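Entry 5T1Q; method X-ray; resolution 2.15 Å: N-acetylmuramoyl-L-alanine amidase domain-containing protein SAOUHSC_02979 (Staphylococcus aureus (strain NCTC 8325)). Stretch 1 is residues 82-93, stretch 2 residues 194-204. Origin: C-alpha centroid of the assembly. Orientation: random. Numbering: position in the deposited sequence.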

# COMPACT_ATOMS: atom_id res chain seq x y z
N ALA A 82 -21.05 2.61 -3.34
CA ALA A 82 -20.37 3.23 -2.21
C ALA A 82 -19.20 2.36 -1.75
O ALA A 82 -18.16 2.86 -1.30
N SER A 83 -19.37 1.05 -1.87
CA SER A 83 -18.34 0.09 -1.50
C SER A 83 -17.07 0.26 -2.32
O SER A 83 -15.97 0.22 -1.78
N VAL A 84 -17.23 0.45 -3.63
CA VAL A 84 -16.09 0.66 -4.50
C VAL A 84 -15.44 2.00 -4.12
O VAL A 84 -14.23 2.08 -3.98
N MSE A 85 -16.26 3.02 -3.91
CA MSE A 85 -15.77 4.35 -3.56
C MSE A 85 -15.01 4.36 -2.24
O MSE A 85 -13.94 4.98 -2.14
N ILE A 86 -15.54 3.69 -1.23
CA ILE A 86 -14.90 3.65 0.08
C ILE A 86 -13.59 2.84 0.01
O ILE A 86 -12.60 3.20 0.63
N ALA A 87 -13.62 1.75 -0.76
CA ALA A 87 -12.46 0.90 -0.92
C ALA A 87 -11.34 1.66 -1.63
O ALA A 87 -10.18 1.54 -1.24
N GLN A 88 -11.69 2.41 -2.67
CA GLN A 88 -10.70 3.21 -3.39
C GLN A 88 -10.13 4.29 -2.47
O GLN A 88 -8.92 4.54 -2.50
N ALA A 89 -10.97 4.90 -1.63
CA ALA A 89 -10.50 5.89 -0.67
C ALA A 89 -9.50 5.23 0.29
O ALA A 89 -8.41 5.78 0.51
N ILE A 90 -9.87 4.07 0.83
CA ILE A 90 -8.98 3.32 1.73
C ILE A 90 -7.63 2.99 1.07
O ILE A 90 -6.57 3.22 1.65
N LEU A 91 -7.69 2.45 -0.15
CA LEU A 91 -6.48 2.03 -0.88
C LEU A 91 -5.55 3.18 -1.24
O LEU A 91 -4.36 3.15 -0.90
N GLU A 92 -6.12 4.19 -1.89
CA GLU A 92 -5.37 5.35 -2.38
C GLU A 92 -4.84 6.29 -1.30
O GLU A 92 -3.84 6.96 -1.53
N SER A 93 -5.51 6.38 -0.16
CA SER A 93 -5.07 7.26 0.95
C SER A 93 -4.44 6.53 2.13
O SER A 93 -4.05 7.17 3.11
N ASN A 194 -2.64 -5.60 -9.66
CA ASN A 194 -3.47 -6.29 -8.67
C ASN A 194 -4.54 -5.36 -8.13
O ASN A 194 -5.14 -5.65 -7.11
N TYR A 195 -4.81 -4.26 -8.83
CA TYR A 195 -5.76 -3.26 -8.34
C TYR A 195 -7.14 -3.85 -7.97
O TYR A 195 -7.62 -3.64 -6.84
N ALA A 196 -7.73 -4.62 -8.88
CA ALA A 196 -9.06 -5.20 -8.64
C ALA A 196 -9.08 -6.14 -7.44
O ALA A 196 -9.95 -6.04 -6.58
N LYS A 197 -8.11 -7.06 -7.38
CA LYS A 197 -8.04 -7.99 -6.26
C LYS A 197 -7.84 -7.27 -4.92
O LYS A 197 -8.33 -7.72 -3.89
N LYS A 198 -7.12 -6.16 -4.94
CA LYS A 198 -6.93 -5.35 -3.75
C LYS A 198 -8.24 -4.71 -3.30
O LYS A 198 -8.59 -4.78 -2.12
N LEU A 199 -8.97 -4.10 -4.24
CA LEU A 199 -10.26 -3.49 -3.89
C LEU A 199 -11.23 -4.53 -3.35
O LEU A 199 -11.89 -4.30 -2.34
N ASN A 200 -11.30 -5.68 -4.01
CA ASN A 200 -12.18 -6.77 -3.59
C ASN A 200 -11.85 -7.19 -2.17
O ASN A 200 -12.75 -7.37 -1.36
N SER A 201 -10.56 -7.30 -1.86
CA SER A 201 -10.12 -7.67 -0.52
C SER A 201 -10.60 -6.66 0.53
O SER A 201 -11.03 -7.04 1.62
N ILE A 202 -10.50 -5.37 0.21
CA ILE A 202 -10.94 -4.32 1.12
C ILE A 202 -12.46 -4.38 1.32
O ILE A 202 -12.96 -4.31 2.45
N ILE A 203 -13.19 -4.50 0.22
CA ILE A 203 -14.65 -4.53 0.26
C ILE A 203 -15.17 -5.68 1.11
O ILE A 203 -16.06 -5.50 1.94
N LYS A 204 -14.60 -6.86 0.89
CA LYS A 204 -15.00 -8.05 1.60
C LYS A 204 -14.74 -7.96 3.11
O LYS A 204 -15.65 -8.09 3.91

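Two helices, 82-93 and 195-204, cross steeply (109° between their N-to-C directions, axes 9.0 Å apart at closest approach) in a mainly apolar contact finished by a polar cluster around the hydroxyl of Tyr 195. The backbones come nearest at Ala 87 and Leu 199, CA to CA 5.7 Å. There the small Ala 87 points toward the partner helix, and its CB meets CG1 of Ile 203 at 3.6 Å, CG2 of Ile 202 at 3.9 Å and CD2 of Leu 199 at 4.0 Å; these three partners all have chi1 m and chi2 t. One turn on, Leu 91 (chi1 t, chi2 t) is a knob among Tyr 195, Lys 198, Leu 199 and Ile 202: its CD1 lies 3.6 Å from Leu 199 CD2, its CD2 3.7 Å from Tyr 195 CE1. Ile 90 (m, t) adds CD1 against Ile 202 CG2 at 3.6 Å, while Val 84 (t) touches Ile 203 more loosely, CG2 to CD1 4.3 Å. Tyr 195 (chi1 t) leaves its backbone sideways, yet its ring reaches back to stretch 1. Its OH accepts a hydrogen bond from Gln 88 NE2 (3.1 Å, nearly straight at 168°) and donates a short one to Glu 92 OE2 (2.5 Å), both partners lying at the ring edge.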

# COMPACT_ATOMS: atom_id res chain seq x y z
CB ALA A 82 -21.36 3.44 -1.06
CB SER A 83 -18.88 -1.33 -1.66
OG SER A 83 -19.48 -1.46 -2.93
CB VAL A 84 -16.48 0.60 -6.00
CG1 VAL A 84 -15.31 0.97 -6.90
CG2 VAL A 84 -17.00 -0.79 -6.35
CB MSE A 85 -16.97 5.30 -3.53
CG MSE A 85 -16.62 6.74 -3.14
SE MSE A 85 -18.23 7.85 -3.36
CE MSE A 85 -17.45 9.60 -2.93
CB ILE A 86 -15.84 3.07 1.16
CG1 ILE A 86 -17.04 3.99 1.37
CG2 ILE A 86 -15.09 2.91 2.47
CD1 ILE A 86 -18.13 3.41 2.23
CB ALA A 87 -12.82 -0.35 -1.69
CB GLN A 88 -11.27 3.84 -4.67
CG GLN A 88 -11.36 2.85 -5.83
CD GLN A 88 -11.61 3.53 -7.17
OE1 GLN A 88 -12.75 3.76 -7.57
NE2 GLN A 88 -10.54 3.76 -7.91
CB ALA A 89 -11.66 6.50 0.12
CB ILE A 90 -9.65 2.00 2.20
CG1 ILE A 90 -10.78 2.29 3.19
CG2 ILE A 90 -8.63 1.07 2.87
CD1 ILE A 90 -11.68 1.10 3.47
CB LEU A 91 -6.89 1.25 -2.13
CG LEU A 91 -5.82 0.57 -2.99
CD1 LEU A 91 -6.48 -0.42 -3.93
CD2 LEU A 91 -4.96 1.56 -3.77
CB GLU A 92 -6.23 6.15 -3.37
CG GLU A 92 -6.67 5.37 -4.61
CD GLU A 92 -5.55 5.08 -5.60
OE1 GLU A 92 -4.51 5.78 -5.60
OE2 GLU A 92 -5.73 4.14 -6.42
CB SER A 93 -6.27 8.02 1.50
OG SER A 93 -7.13 7.15 2.21
CB ASN A 194 -2.60 -6.77 -7.49
CG ASN A 194 -1.59 -7.82 -7.90
OD1 ASN A 194 -0.42 -7.73 -7.51
ND2 ASN A 194 -2.02 -8.81 -8.65
CB TYR A 195 -5.90 -2.11 -9.34
CG TYR A 195 -6.40 -0.82 -8.71
CD1 TYR A 195 -5.58 -0.07 -7.88
CD2 TYR A 195 -7.67 -0.32 -9.01
CE1 TYR A 195 -6.01 1.12 -7.32
CE2 TYR A 195 -8.12 0.87 -8.44
CZ TYR A 195 -7.29 1.59 -7.61
OH TYR A 195 -7.74 2.78 -7.06
CB ALA A 196 -9.57 -5.93 -9.88
CB LYS A 197 -7.01 -9.10 -6.48
CG LYS A 197 -7.40 -10.07 -7.60
CD LYS A 197 -6.82 -11.46 -7.42
CE LYS A 197 -5.30 -11.49 -7.35
NZ LYS A 197 -4.64 -11.13 -8.63
CB LYS A 198 -5.85 -4.29 -3.96
CG LYS A 198 -4.43 -4.85 -4.00
CD LYS A 198 -3.43 -3.75 -4.27
CE LYS A 198 -2.00 -4.26 -4.19
NZ LYS A 198 -1.04 -3.14 -4.32
CB LEU A 199 -10.87 -2.75 -5.09
CG LEU A 199 -10.17 -1.49 -5.60
CD1 LEU A 199 -10.95 -0.90 -6.75
CD2 LEU A 199 -10.00 -0.45 -4.50
CB ASN A 200 -12.10 -7.95 -4.57
CG ASN A 200 -12.62 -7.60 -5.97
OD1 ASN A 200 -13.36 -6.62 -6.14
ND2 ASN A 200 -12.24 -8.38 -6.96
CB SER A 201 -8.60 -7.76 -0.46
OG SER A 201 -8.17 -8.09 0.85
CB ILE A 202 -10.52 -2.92 0.60
CG1 ILE A 202 -9.00 -2.80 0.56
CG2 ILE A 202 -11.11 -1.83 1.49
CD1 ILE A 202 -8.47 -1.59 -0.19
CB ILE A 203 -15.24 -4.61 -1.16
CG1 ILE A 203 -14.93 -3.31 -1.92
CG2 ILE A 203 -16.75 -4.84 -1.10
CD1 ILE A 203 -15.22 -3.37 -3.39
CB LYS A 204 -14.26 -9.27 1.03
CG LYS A 204 -14.58 -10.58 1.71
CD LYS A 204 -13.84 -11.72 1.03
CE LYS A 204 -14.07 -13.04 1.76
NZ LYS A 204 -13.24 -14.13 1.17